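Local coordinates for leucine aminopeptidase 2, chloroplastic (Streptomyces sp. BC16019, PDB 5LHK), which probably removes amino acids from the N-termini of peptides, as a two-manganese aminopeptidase of the M17 family, at residues Thr264-Gly269 against Lys282-Gly287; Val369-Leu374 against Leu461-Pro466; Arg239-Thr244 against Leu311-Asn316; Glu338-Asp343 against Cys434-Gly439. All blocks are in the same frame, centred on the assembly; numbering follows the deposited sequence.

Contact 1. Residues Thr264-Gly269 against Lys282-Gly287. With MN (manganese (II) ion), chain B; MN (manganese (II) ion), chain C.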
loop_
_atom_site.group_PDB
_atom_site.type_symbol
_atom_site.label_atom_id
_atom_site.label_comp_id
_atom_site.label_asym_id
_atom_site.label_seq_id
_atom_site.Cartn_x
_atom_site.Cartn_y
_atom_site.Cartn_z
ATOM N N THR A 264 -5.998 16.607 22.717
ATOM C CA THR A 264 -6.777 17.583 21.973
ATOM C C THR A 264 -6.537 17.477 20.480
ATOM O O THR A 264 -7.386 17.880 19.697
ATOM C CB THR A 264 -6.498 19.014 22.443
ATOM O OG1 THR A 264 -5.107 19.321 22.287
ATOM C CG2 THR A 264 -6.920 19.160 23.901
ATOM N N PHE A 265 -5.379 16.937 20.095
ATOM C CA PHE A 265 -5.073 16.647 18.706
ATOM C C PHE A 265 -4.081 15.505 18.645
ATOM O O PHE A 265 -2.952 15.624 19.140
ATOM C CB PHE A 265 -4.479 17.878 18.021
ATOM C CG PHE A 265 -4.255 17.688 16.550
ATOM C CD1 PHE A 265 -5.334 17.595 15.678
ATOM C CD2 PHE A 265 -2.966 17.572 16.039
ATOM C CE1 PHE A 265 -5.130 17.400 14.316
ATOM C CE2 PHE A 265 -2.751 17.375 14.681
ATOM C CZ PHE A 265 -3.836 17.295 13.817
ATOM N N ASP A 266 -4.503 14.401 18.040
ATOM C CA ASP A 266 -3.645 13.230 17.872
ATOM C C ASP A 266 -3.212 13.053 16.418
ATOM O O ASP A 266 -3.899 12.408 15.643
ATOM C CB ASP A 266 -4.368 11.985 18.388
ATOM C CG ASP A 266 -3.460 10.761 18.462
ATOM O OD1 ASP A 266 -2.230 10.898 18.255
ATOM O OD2 ASP A 266 -3.988 9.657 18.742
ATOM N N SER A 267 -2.055 13.613 16.069
ATOM C CA SER A 267 -1.469 13.395 14.742
ATOM C C SER A 267 -0.810 12.040 14.572
ATOM O O SER A 267 -0.533 11.629 13.450
ATOM C CB SER A 267 -0.418 14.448 14.435
ATOM O OG SER A 267 0.792 14.134 15.110
ATOM N N GLY A 268 -0.513 11.381 15.686
ATOM C CA GLY A 268 0.287 10.172 15.682
ATOM C C GLY A 268 1.667 10.358 16.264
ATOM O O GLY A 268 2.259 9.394 16.743
ATOM N N GLY A 269 2.169 11.592 16.242
ATOM C CA GLY A 269 3.549 11.884 16.617
ATOM C C GLY A 269 4.483 11.515 15.473
ATOM O O GLY A 269 4.113 11.647 14.310
ATOM N N LYS A 282 -8.835 15.724 15.973
ATOM C CA LYS A 282 -9.331 16.641 17.007
ATOM C C LYS A 282 -10.261 15.980 18.051
ATOM O O LYS A 282 -10.497 16.563 19.116
ATOM C CB LYS A 282 -10.103 17.795 16.347
ATOM C CG LYS A 282 -11.450 17.385 15.755
ATOM C CD LYS A 282 -12.239 18.553 15.179
ATOM C CE LYS A 282 -13.539 18.038 14.581
ATOM N NZ LYS A 282 -14.334 19.133 13.974
ATOM N N ALA A 283 -10.824 14.812 17.718
ATOM C CA ALA A 283 -11.810 14.124 18.563
ATOM C C ALA A 283 -11.184 13.197 19.598
ATOM O O ALA A 283 -11.900 12.492 20.300
ATOM C CB ALA A 283 -12.783 13.328 17.695
ATOM N N ASP A 284 -9.856 13.220 19.726
ATOM C CA ASP A 284 -9.162 12.294 20.599
ATOM C C ASP A 284 -9.230 12.740 22.075
ATOM O O ASP A 284 -8.580 12.163 22.945
ATOM C CB ASP A 284 -7.720 12.136 20.105
ATOM C CG ASP A 284 -7.101 10.817 20.498
ATOM O OD1 ASP A 284 -7.833 9.799 20.559
ATOM O OD2 ASP A 284 -5.871 10.788 20.736
ATOM N N MET A 285 -10.026 13.774 22.352
ATOM C CA MET A 285 -10.278 14.260 23.721
ATOM C C MET A 285 -11.720 13.972 24.152
ATOM O O MET A 285 -12.204 14.548 25.129
ATOM C CB MET A 285 -9.916 15.764 23.845
ATOM C CG MET A 285 -10.319 16.673 22.675
ATOM S SD MET A 285 -12.045 16.573 22.151
ATOM C CE MET A 285 -12.871 17.378 23.503
ATOM N N GLY A 286 -12.393 13.065 23.432
ATOM C CA GLY A 286 -13.787 12.702 23.697
ATOM C C GLY A 286 -14.011 12.126 25.087
ATOM O O GLY A 286 -15.068 12.350 25.697
ATOM N N GLY A 287 -13.031 11.384 25.590
ATOM C CA GLY A 287 -13.104 10.850 26.935
ATOM C C GLY A 287 -13.090 11.955 27.975
ATOM O O GLY A 287 -13.904 11.953 28.898
HETATM MN MN MN B . -4.992 8.965 20.780
HETATM MN MN MN C . -2.867 7.822 18.834
HETATM O O HOH W 1 -4.580 6.899 20.113
HETATM O O HOH W 2 -4.412 6.238 17.564
#

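Contact 2. Residues Val369-Leu374 against Leu461-Pro466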
loop_
_atom_site.group_PDB
_atom_site.type_symbol
_atom_site.label_atom_id
_atom_site.label_comp_id
_atom_site.label_asym_id
_atom_site.label_seq_id
_atom_site.Cartn_x
_atom_site.Cartn_y
_atom_site.Cartn_z
ATOM N N VAL A 369 -13.070 5.095 37.244
ATOM C CA VAL A 369 -13.570 4.785 35.891
ATOM C C VAL A 369 -12.828 5.681 34.927
ATOM O O VAL A 369 -12.810 6.907 35.119
ATOM C CB VAL A 369 -15.078 5.057 35.762
ATOM C CG1 VAL A 369 -15.565 4.858 34.330
ATOM C CG2 VAL A 369 -15.839 4.159 36.722
ATOM N N ASP A 370 -12.178 5.090 33.929
ATOM C CA ASP A 370 -11.541 5.895 32.880
ATOM C C ASP A 370 -12.343 5.817 31.586
ATOM O O ASP A 370 -12.971 4.797 31.288
ATOM C CB ASP A 370 -10.065 5.536 32.674
ATOM C CG ASP A 370 -9.865 4.310 31.829
ATOM O OD1 ASP A 370 -10.065 4.396 30.608
ATOM O OD2 ASP A 370 -9.494 3.260 32.378
ATOM N N VAL A 371 -12.335 6.925 30.846
ATOM C CA VAL A 371 -13.046 7.041 29.581
ATOM C C VAL A 371 -12.049 7.595 28.580
ATOM O O VAL A 371 -11.386 8.602 28.851
ATOM C CB VAL A 371 -14.282 7.958 29.701
ATOM C CG1 VAL A 371 -15.115 7.909 28.431
ATOM C CG2 VAL A 371 -15.138 7.545 30.896
ATOM N N ALA A 372 -11.928 6.927 27.436
ATOM C CA ALA A 372 -10.873 7.225 26.480
ATOM C C ALA A 372 -11.223 6.780 25.062
ATOM O O ALA A 372 -11.692 5.661 24.845
ATOM C CB ALA A 372 -9.592 6.552 26.937
ATOM N N THR A 373 -10.997 7.667 24.100
ATOM C CA THR A 373 -10.975 7.304 22.682
ATOM C C THR A 373 -9.620 6.634 22.397
ATOM O O THR A 373 -8.713 7.232 21.791
ATOM C CB THR A 373 -11.155 8.554 21.805
ATOM O OG1 THR A 373 -10.189 9.542 22.181
ATOM C CG2 THR A 373 -12.570 9.129 21.988
ATOM N N LEU A 374 -9.475 5.402 22.873
ATOM C CA LEU A 374 -8.129 4.829 23.069
ATOM C C LEU A 374 -7.608 4.020 21.888
ATOM O O LEU A 374 -6.468 4.166 21.476
ATOM C CB LEU A 374 -8.081 3.973 24.344
ATOM C CG LEU A 374 -6.682 3.683 24.902
ATOM C CD1 LEU A 374 -5.964 4.957 25.349
ATOM C CD2 LEU A 374 -6.777 2.692 26.054
ATOM N N LEU A 461 -13.552 2.451 29.803
ATOM C CA LEU A 461 -14.488 2.627 28.705
ATOM C C LEU A 461 -13.720 3.136 27.499
ATOM O O LEU A 461 -13.212 4.258 27.518
ATOM C CB LEU A 461 -15.573 3.636 29.075
ATOM C CG LEU A 461 -16.772 3.167 29.893
ATOM C CD1 LEU A 461 -16.339 2.413 31.124
ATOM C CD2 LEU A 461 -17.639 4.369 30.270
ATOM N N ASP A 462 -13.636 2.305 26.460
ATOM C CA ASP A 462 -12.940 2.640 25.220
ATOM C C ASP A 462 -14.005 2.993 24.195
ATOM O O ASP A 462 -14.771 2.138 23.785
ATOM C CB ASP A 462 -12.102 1.450 24.762
ATOM C CG ASP A 462 -11.149 1.784 23.622
ATOM O OD1 ASP A 462 -11.291 2.825 22.927
ATOM O OD2 ASP A 462 -10.235 0.963 23.421
ATOM N N ILE A 463 -14.022 4.253 23.773
ATOM C CA ILE A 463 -15.141 4.837 23.033
ATOM C C ILE A 463 -14.684 5.542 21.759
ATOM O O ILE A 463 -15.379 6.434 21.262
ATOM C CB ILE A 463 -15.913 5.845 23.921
ATOM C CG1 ILE A 463 -15.038 7.054 24.329
ATOM C CG2 ILE A 463 -16.421 5.152 25.173
ATOM C CD1 ILE A 463 -15.824 8.231 24.862
ATOM N N ALA A 464 -13.533 5.138 21.224
ATOM C CA ALA A 464 -12.950 5.786 20.039
ATOM C C ALA A 464 -13.948 5.910 18.902
ATOM O O ALA A 464 -14.174 6.999 18.397
ATOM C CB ALA A 464 -11.712 5.027 19.563
ATOM N N ALA A 465 -14.575 4.800 18.534
ATOM C CA ALA A 465 -15.540 4.813 17.429
ATOM C C ALA A 465 -16.852 5.573 17.727
ATOM O O ALA A 465 -17.182 6.486 17.001
ATOM C CB ALA A 465 -15.818 3.398 16.934
ATOM N N PRO A 466 -17.590 5.225 18.792
ATOM C CA PRO A 466 -18.875 5.918 18.995
ATOM C C PRO A 466 -18.785 7.399 19.404
ATOM O O PRO A 466 -19.800 8.088 19.337
ATOM C CB PRO A 466 -19.559 5.093 20.085
ATOM C CG PRO A 466 -18.454 4.378 20.779
ATOM C CD PRO A 466 -17.412 4.127 19.745
#

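Contact 3. Residues Arg239-Thr244 against Leu311-Asn316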
loop_
_atom_site.group_PDB
_atom_site.type_symbol
_atom_site.label_atom_id
_atom_site.label_comp_id
_atom_site.label_asym_id
_atom_site.label_seq_id
_atom_site.Cartn_x
_atom_site.Cartn_y
_atom_site.Cartn_z
ATOM N N ARG A 239 -1.440 20.259 29.750
ATOM C CA ARG A 239 -2.091 20.690 30.980
ATOM C C ARG A 239 -2.610 19.477 31.716
ATOM O O ARG A 239 -2.855 18.434 31.117
ATOM C CB ARG A 239 -3.274 21.621 30.684
ATOM C CG ARG A 239 -2.909 22.949 30.044
ATOM C CD ARG A 239 -2.302 23.908 31.051
ATOM N NE ARG A 239 -1.916 25.195 30.470
ATOM C CZ ARG A 239 -0.704 25.513 30.010
ATOM N NH1 ARG A 239 0.309 24.640 30.002
ATOM N NH2 ARG A 239 -0.493 26.731 29.536
ATOM N N TYR A 240 -2.788 19.628 33.022
ATOM C CA TYR A 240 -3.480 18.635 33.825
ATOM C C TYR A 240 -4.483 19.331 34.733
ATOM O O TYR A 240 -4.135 20.283 35.431
ATOM C CB TYR A 240 -2.482 17.803 34.633
ATOM C CG TYR A 240 -3.158 16.774 35.498
ATOM C CD1 TYR A 240 -3.854 15.708 34.928
ATOM C CD2 TYR A 240 -3.154 16.892 36.891
ATOM C CE1 TYR A 240 -4.495 14.758 35.722
ATOM C CE2 TYR A 240 -3.776 15.950 37.694
ATOM C CZ TYR A 240 -4.448 14.882 37.111
ATOM O OH TYR A 240 -5.086 13.960 37.923
ATOM N N VAL A 241 -5.725 18.851 34.715
ATOM C CA VAL A 241 -6.828 19.487 35.429
ATOM C C VAL A 241 -7.506 18.462 36.333
ATOM O O VAL A 241 -7.796 17.334 35.891
ATOM C CB VAL A 241 -7.862 20.087 34.448
ATOM C CG1 VAL A 241 -8.959 20.844 35.193
ATOM C CG2 VAL A 241 -7.172 21.016 33.449
ATOM N N GLU A 242 -7.739 18.844 37.592
ATOM C CA GLU A 242 -8.578 18.055 38.508
ATOM C C GLU A 242 -9.840 18.828 38.858
ATOM O O GLU A 242 -9.774 20.015 39.169
ATOM C CB GLU A 242 -7.810 17.616 39.768
ATOM C CG GLU A 242 -6.997 16.366 39.480
ATOM C CD GLU A 242 -6.068 15.909 40.591
ATOM O OE1 GLU A 242 -5.827 16.624 41.581
ATOM O OE2 GLU A 242 -5.545 14.797 40.441
ATOM N N LEU A 243 -10.974 18.143 38.779
ATOM C CA LEU A 243 -12.305 18.707 39.054
ATOM C C LEU A 243 -12.903 17.915 40.175
ATOM O O LEU A 243 -12.887 16.697 40.104
ATOM C CB LEU A 243 -13.236 18.491 37.861
ATOM C CG LEU A 243 -13.383 19.553 36.803
ATOM C CD1 LEU A 243 -14.368 19.062 35.757
ATOM C CD2 LEU A 243 -13.872 20.841 37.435
ATOM N N THR A 244 -13.486 18.560 41.171
ATOM C CA THR A 244 -14.153 17.814 42.231
ATOM C C THR A 244 -15.568 18.333 42.481
ATOM O O THR A 244 -15.768 19.521 42.725
ATOM C CB THR A 244 -13.313 17.816 43.517
ATOM O OG1 THR A 244 -11.989 17.382 43.201
ATOM C CG2 THR A 244 -13.887 16.875 44.544
ATOM N N LEU A 311 -8.016 14.986 34.385
ATOM C CA LEU A 311 -7.969 15.260 32.940
ATOM C C LEU A 311 -6.564 15.627 32.428
ATOM O O LEU A 311 -6.170 16.791 32.474
ATOM C CB LEU A 311 -8.927 16.399 32.585
ATOM C CG LEU A 311 -10.450 16.253 32.683
ATOM C CD1 LEU A 311 -10.966 14.858 32.349
ATOM C CD2 LEU A 311 -10.940 16.705 34.043
ATOM N N PRO A 312 -5.824 14.644 31.899
ATOM C CA PRO A 312 -4.578 14.980 31.214
ATOM C C PRO A 312 -4.857 15.480 29.796
ATOM O O PRO A 312 -5.589 14.825 29.052
ATOM C CB PRO A 312 -3.827 13.648 31.193
ATOM C CG PRO A 312 -4.907 12.624 31.134
ATOM C CD PRO A 312 -6.041 13.186 31.946
ATOM N N LEU A 313 -4.272 16.630 29.449
ATOM C CA LEU A 313 -4.534 17.318 28.186
ATOM C C LEU A 313 -3.223 17.564 27.447
ATOM O O LEU A 313 -2.291 18.130 28.008
ATOM C CB LEU A 313 -5.243 18.658 28.426
ATOM C CG LEU A 313 -6.388 18.667 29.436
ATOM C CD1 LEU A 313 -6.913 20.083 29.577
ATOM C CD2 LEU A 313 -7.510 17.742 29.022
ATOM N N ALA A 314 -3.157 17.140 26.188
ATOM C CA ALA A 314 -1.947 17.326 25.383
ATOM C C ALA A 314 -2.236 17.190 23.899
ATOM O O ALA A 314 -3.274 16.664 23.514
ATOM C CB ALA A 314 -0.878 16.326 25.799
ATOM N N GLU A 315 -1.320 17.715 23.085
ATOM C CA GLU A 315 -1.272 17.419 21.658
ATOM C C GLU A 315 -0.187 16.371 21.411
ATOM O O GLU A 315 0.866 16.410 22.052
ATOM C CB GLU A 315 -0.934 18.669 20.844
ATOM C CG GLU A 315 -2.037 19.702 20.749
ATOM C CD GLU A 315 -1.766 20.760 19.680
ATOM O OE1 GLU A 315 -2.721 21.468 19.305
ATOM O OE2 GLU A 315 -0.612 20.882 19.207
ATOM N N ASN A 316 -0.438 15.454 20.477
ATOM C CA ASN A 316 0.580 14.511 19.992
ATOM C C ASN A 316 1.018 14.913 18.582
ATOM O O ASN A 316 0.289 14.689 17.618
ATOM C CB ASN A 316 0.019 13.096 20.021
ATOM C CG ASN A 316 1.053 12.041 19.695
ATOM O OD1 ASN A 316 2.264 12.286 19.732
ATOM N ND2 ASN A 316 0.577 10.855 19.357
#

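Contact 4. Residues Glu338-Asp343 against Cys434-Gly439. With MN (manganese (II) ion), chain C.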
loop_
_atom_site.group_PDB
_atom_site.type_symbol
_atom_site.label_atom_id
_atom_site.label_comp_id
_atom_site.label_asym_id
_atom_site.label_seq_id
_atom_site.Cartn_x
_atom_site.Cartn_y
_atom_site.Cartn_z
ATOM N N GLU A 338 8.287 1.126 27.322
ATOM C CA GLU A 338 8.975 1.379 26.067
ATOM C C GLU A 338 7.957 1.831 25.024
ATOM O O GLU A 338 6.912 1.196 24.846
ATOM C CB GLU A 338 9.668 0.119 25.569
ATOM C CG GLU A 338 10.413 0.295 24.260
ATOM C CD GLU A 338 10.998 -0.987 23.712
ATOM O OE1 GLU A 338 10.471 -2.091 24.013
ATOM O OE2 GLU A 338 11.986 -0.883 22.951
ATOM N N ILE A 339 8.285 2.918 24.326
ATOM C CA ILE A 339 7.408 3.503 23.319
ATOM C C ILE A 339 7.729 2.826 21.996
ATOM O O ILE A 339 8.642 3.244 21.302
ATOM C CB ILE A 339 7.620 5.034 23.221
ATOM C CG1 ILE A 339 7.350 5.714 24.577
ATOM C CG2 ILE A 339 6.756 5.651 22.116
ATOM C CD1 ILE A 339 5.937 5.563 25.109
ATOM N N THR A 340 6.999 1.773 21.648
ATOM C CA THR A 340 7.243 1.068 20.369
ATOM C C THR A 340 6.465 1.661 19.184
ATOM O O THR A 340 6.756 1.344 18.037
ATOM C CB THR A 340 6.922 -0.431 20.504
ATOM O OG1 THR A 340 5.609 -0.586 21.043
ATOM C CG2 THR A 340 7.953 -1.120 21.426
ATOM N N HIS A 341 5.474 2.504 19.480
ATOM C CA HIS A 341 4.663 3.186 18.478
ATOM C C HIS A 341 4.118 4.485 19.116
ATOM O O HIS A 341 3.385 4.421 20.112
ATOM C CB HIS A 341 3.513 2.274 18.017
ATOM C CG HIS A 341 2.927 2.650 16.692
ATOM N ND1 HIS A 341 2.319 3.862 16.469
ATOM C CD2 HIS A 341 2.848 1.975 15.520
ATOM C CE1 HIS A 341 1.888 3.923 15.223
ATOM N NE2 HIS A 341 2.205 2.792 14.622
ATOM N N THR A 342 4.463 5.648 18.545
ATOM C CA THR A 342 4.112 6.932 19.164
ATOM C C THR A 342 2.612 7.266 19.081
ATOM O O THR A 342 2.135 8.173 19.775
ATOM C CB THR A 342 4.945 8.131 18.643
ATOM O OG1 THR A 342 4.620 8.441 17.281
ATOM C CG2 THR A 342 6.423 7.859 18.759
ATOM N N ASP A 343 1.893 6.571 18.208
ATOM C CA ASP A 343 0.448 6.724 18.063
ATOM C C ASP A 343 -0.386 5.956 19.103
ATOM O O ASP A 343 -1.608 6.110 19.140
ATOM C CB ASP A 343 -0.010 6.332 16.654
ATOM C CG ASP A 343 -1.306 7.027 16.237
ATOM O OD1 ASP A 343 -1.790 7.941 16.956
ATOM O OD2 ASP A 343 -1.844 6.672 15.165
ATOM N N CYS A 434 2.789 -0.829 22.483
ATOM C CA CYS A 434 2.269 -1.396 21.239
ATOM C C CYS A 434 2.986 -2.705 20.936
ATOM O O CYS A 434 4.216 -2.753 20.890
ATOM C CB CYS A 434 2.438 -0.408 20.076
ATOM S SG CYS A 434 1.911 -1.054 18.464
ATOM N N SER A 435 2.215 -3.771 20.753
ATOM C CA SER A 435 2.766 -5.091 20.433
ATOM C C SER A 435 2.989 -5.313 18.941
ATOM O O SER A 435 3.668 -6.264 18.568
ATOM C CB SER A 435 1.811 -6.169 20.920
ATOM O OG SER A 435 0.578 -6.064 20.230
ATOM N N HIS A 436 2.384 -4.462 18.111
ATOM C CA HIS A 436 2.236 -4.685 16.673
ATOM C C HIS A 436 1.581 -6.034 16.342
ATOM O O HIS A 436 1.817 -6.587 15.267
ATOM C CB HIS A 436 3.568 -4.559 15.909
ATOM C CG HIS A 436 4.402 -3.379 16.305
ATOM N ND1 HIS A 436 4.308 -2.154 15.680
ATOM C CD2 HIS A 436 5.369 -3.248 17.240
ATOM C CE1 HIS A 436 5.162 -1.314 16.230
ATOM N NE2 HIS A 436 5.823 -1.955 17.174
ATOM N N ARG A 437 0.758 -6.544 17.255
ATOM C CA ARG A 437 -0.002 -7.753 17.025
ATOM C C ARG A 437 -1.481 -7.454 17.173
ATOM O O ARG A 437 -1.879 -6.403 17.682
ATOM C CB ARG A 437 0.434 -8.836 17.996
ATOM C CG ARG A 437 1.924 -9.128 17.912
ATOM C CD ARG A 437 2.227 -10.591 18.119
ATOM N NE ARG A 437 3.653 -10.828 18.346
ATOM C CZ ARG A 437 4.181 -11.616 19.293
ATOM N NH1 ARG A 437 3.419 -12.313 20.151
ATOM N NH2 ARG A 437 5.507 -11.725 19.374
ATOM N N HIS A 438 -2.293 -8.391 16.714
ATOM C CA HIS A 438 -3.731 -8.336 16.938
ATOM C C HIS A 438 -4.045 -8.335 18.430
ATOM O O HIS A 438 -3.307 -8.924 19.227
ATOM C CB HIS A 438 -4.408 -9.540 16.300
ATOM C CG HIS A 438 -4.367 -9.541 14.809
ATOM N ND1 HIS A 438 -4.862 -8.498 14.054
ATOM C CD2 HIS A 438 -3.917 -10.466 13.928
ATOM C CE1 HIS A 438 -4.695 -8.771 12.772
ATOM N NE2 HIS A 438 -4.127 -9.960 12.669
ATOM N N GLY A 439 -5.144 -7.679 18.796
ATOM C CA GLY A 439 -5.636 -7.673 20.176
ATOM C C GLY A 439 -5.291 -6.435 20.981
ATOM O O GLY A 439 -5.303 -6.483 22.220
HETATM MN MN MN C . -2.867 7.822 18.834
HETATM O O HOH W 1 -4.580 6.899 20.113
HETATM O O HOH W 2 -4.412 6.238 17.564
#

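Contact 1. Residues Thr264-Gly269 against Lys282-Gly287
Thr-264 and Phe-265, where the chain turns into the short strand 265-266, lie against the turn ahead of helix 286-301 without a backbone hydrogen bond between the two segments; the backbones meet through a CA-H...O contact from Lys-282 CA to Thr-264 O, 3.5 Å. The side chains of Asp-266 and Asp-284 meet through metal instead. Asp-266 OD2 binds both manganese ions, at 2.4 Å from the one it shares with Asp-284, whose own OD2 lies 2.0 Å from that ion. These two oxygens are only 3.0 Å apart, a closeness that the shared cation probably compensates. Both carboxylates swing anti to the backbone N (chi1 -171° in Asp-266, -154° in Asp-284) and converge on the site. A water also bridges the ions, and Lys-261, Asp-343 and Glu-345 complete the protein ligands. The second oxygens are held too: Asn-316 ND2 and, weakly, Gly-268 N bond Asp-266 OD1, while Thr-373 OG1 bonds Asp-284 OD1, fixing the rotation of both groups. Beside the site, Met-285 CG packs on Thr-264 CA at 3.7 Å before its bent chain leads off toward helix 164-185. The segments join the strand and helix of a beta-alpha-beta unit: strand 265-266 pairs with strand 306-316, Met-285 is the N-cap of helix 286-301, and helix 193-207 packs on Thr-264.

Contact 2. Residues Val369-Leu374 against Leu461-Pro466
Backbone hydrogen bonds join Val-369-Leu-374 to Leu-461-Pro-466 as parallel strands, with Val-371 beside Leu-461 and Ala-372 beside Asp-462. Leu-461 uses both its polar atoms on the partner strand: its N bonds Asp-370 O at 2.8 Å, and its O receives Ala-372 N almost straight on, with a C=O...N angle of 177°. One step further, Ile-463 N reaches Ala-372 O at 2.9 Å, and the CA-H groups of Val-371 and Asp-462 add weaker contacts to Leu-461 O and Ala-372 O. A side-chain bond takes over where the strands end: Asp-462 OD1 accepts Leu-374 N at 3.2 Å, met from above the carboxylate plane; the same oxygen also accepts Thr-375 N. Strands 367-372 and 458-462 are neighbours in the large mixed sheet of the catalytic domain, and the loop that leaves the first one passes the manganese site at Thr-373. Apolar contacts line the face carrying Val-371 and Leu-461. With CG1 anti to the backbone N (chi1 -172°), the valine divides its branches, CG1 touching Ile-463 CD1 at 3.7 Å and CG2 touching Leu-461 CD2 at 4.1 Å; Phe-411 of strand 410-413 packs on both Leu-461 and Ile-463. Past the strand ends the backbones close in, with Thr-373 CA 3.6 Å from Ala-464 CA. Asp-370 has polar partners in Trp-458 and His-460, and Leu-374, past the strand end, packs on helix 440-449.

Contact 3. Residues Arg239-Thr244 against Leu311-Asn316
Arg-239 and Leu-313 form a hydrogen-bonded antiparallel pair, Arg-239 N giving to Leu-313 O at 2.9 Å and Leu-313 N returning to Arg-239 O at 2.8 Å. Only the root of the arginine side chain packs here, CB against Leu-313 CD1 at 4.1 Å; beyond it the chain bends at chi2 and leads away from the strand partner. Tyr-240 sits opposite Pro-312 in a non-hydrogen-bonded pair, a position where strand 239-245 asks for no N-H from Pro-312. With CG anti to the backbone N (chi1 179°), the tyrosine ring lies along strand 306-316: its CD1 comes 3.5 Å from Leu-311 O, and Pro-312 CA meets the ring edge in plane. Strand 239-245 lies between strands 306-316 and 210-214, antiparallel to both, toward one side of the catalytic domain's mixed sheet. The hydroxyl of Tyr-240 gives a 2.7 Å hydrogen bond to Glu-242 OE2 on the anti side of the carboxylate, an oxygen that also pairs with Arg-356 of helix 345-358. Val-241 and Leu-311 make the second hydrogen-bonded pair, the longer link running from Val-241 N to Leu-311 O at 3.1 Å. On the same face Val-241 CG2 touches Leu-313 CD1 at 4.0 Å, under helix 193-207. Leu-243 CD1 reaches Leu-311 CD2 more loosely, at 4.5 Å, and helix 286-301 packs against both leucines.

Contact 4. Residues Glu338-Asp343 against Cys434-Gly439
At the rim of the two-manganese site, the loop that carries the metal ligand Asp-343 is braced through Thr-340 and His-341 by Cys-434 and His-436 of the loop before helix 440-449. Thr-340 OG1 gives a short hydrogen bond, 2.6 Å, to Cys-434 O, arriving in the carbonyl plane on a lone pair; chi1 of 52° swings the hydroxyl toward that oxygen. Next to it His-341 CB packs on Cys-434 CB at 3.5 Å. The cysteine sulfur, anti to its backbone N, folds back over the centre of the His-436 ring, 3.8 Å above the ring plane, and accepts a weak bond from His-436 N. The two imidazoles meet at one point: His-436 CE1 stands near the plane of the His-341 ring, at its edge, 4.1 Å from His-341 CD2. The same part of the His-436 edge, CE1 and NE2, also faces Thr-340 O. Further along, Asp-343 holds one manganese ion through its backbone O at 2.1 Å and its OD1 at 2.2 Å, while its OD2 pairs with Lys-273. Residues of a neighbouring subunit, Gly-276 and Arg-278, pack on His-341 and His-436. Asp-343 N donates to His-341 ND1 within the ring plane at 3.2 Å; this nitrogen therefore probably lacks a proton, and the bond ties a metal ligand to a histidine braced by the second loop.

Overall arrangement
All four contacts lie in the catalytic domain, and three reach its mixed sheet. Contact 3 joins strands 239-245 and 306-316 and encloses contact 1 along the chain; contacts 2 and 4 follow, their segments alternating. The centres of contacts 1 and 2 are about 12 Å apart, those of contacts 1 and 3 about 13 Å, and those of contacts 3 and 4 about 23 Å. Contact 1 touches each of the others and shares one manganese ion and two waters with contact 4. Asn-316 of contact 3 bonds to both of these contacts, so the end of strand 306-316 and the metal-binding loops of contacts 1 and 4 are tied together beside the metal pair.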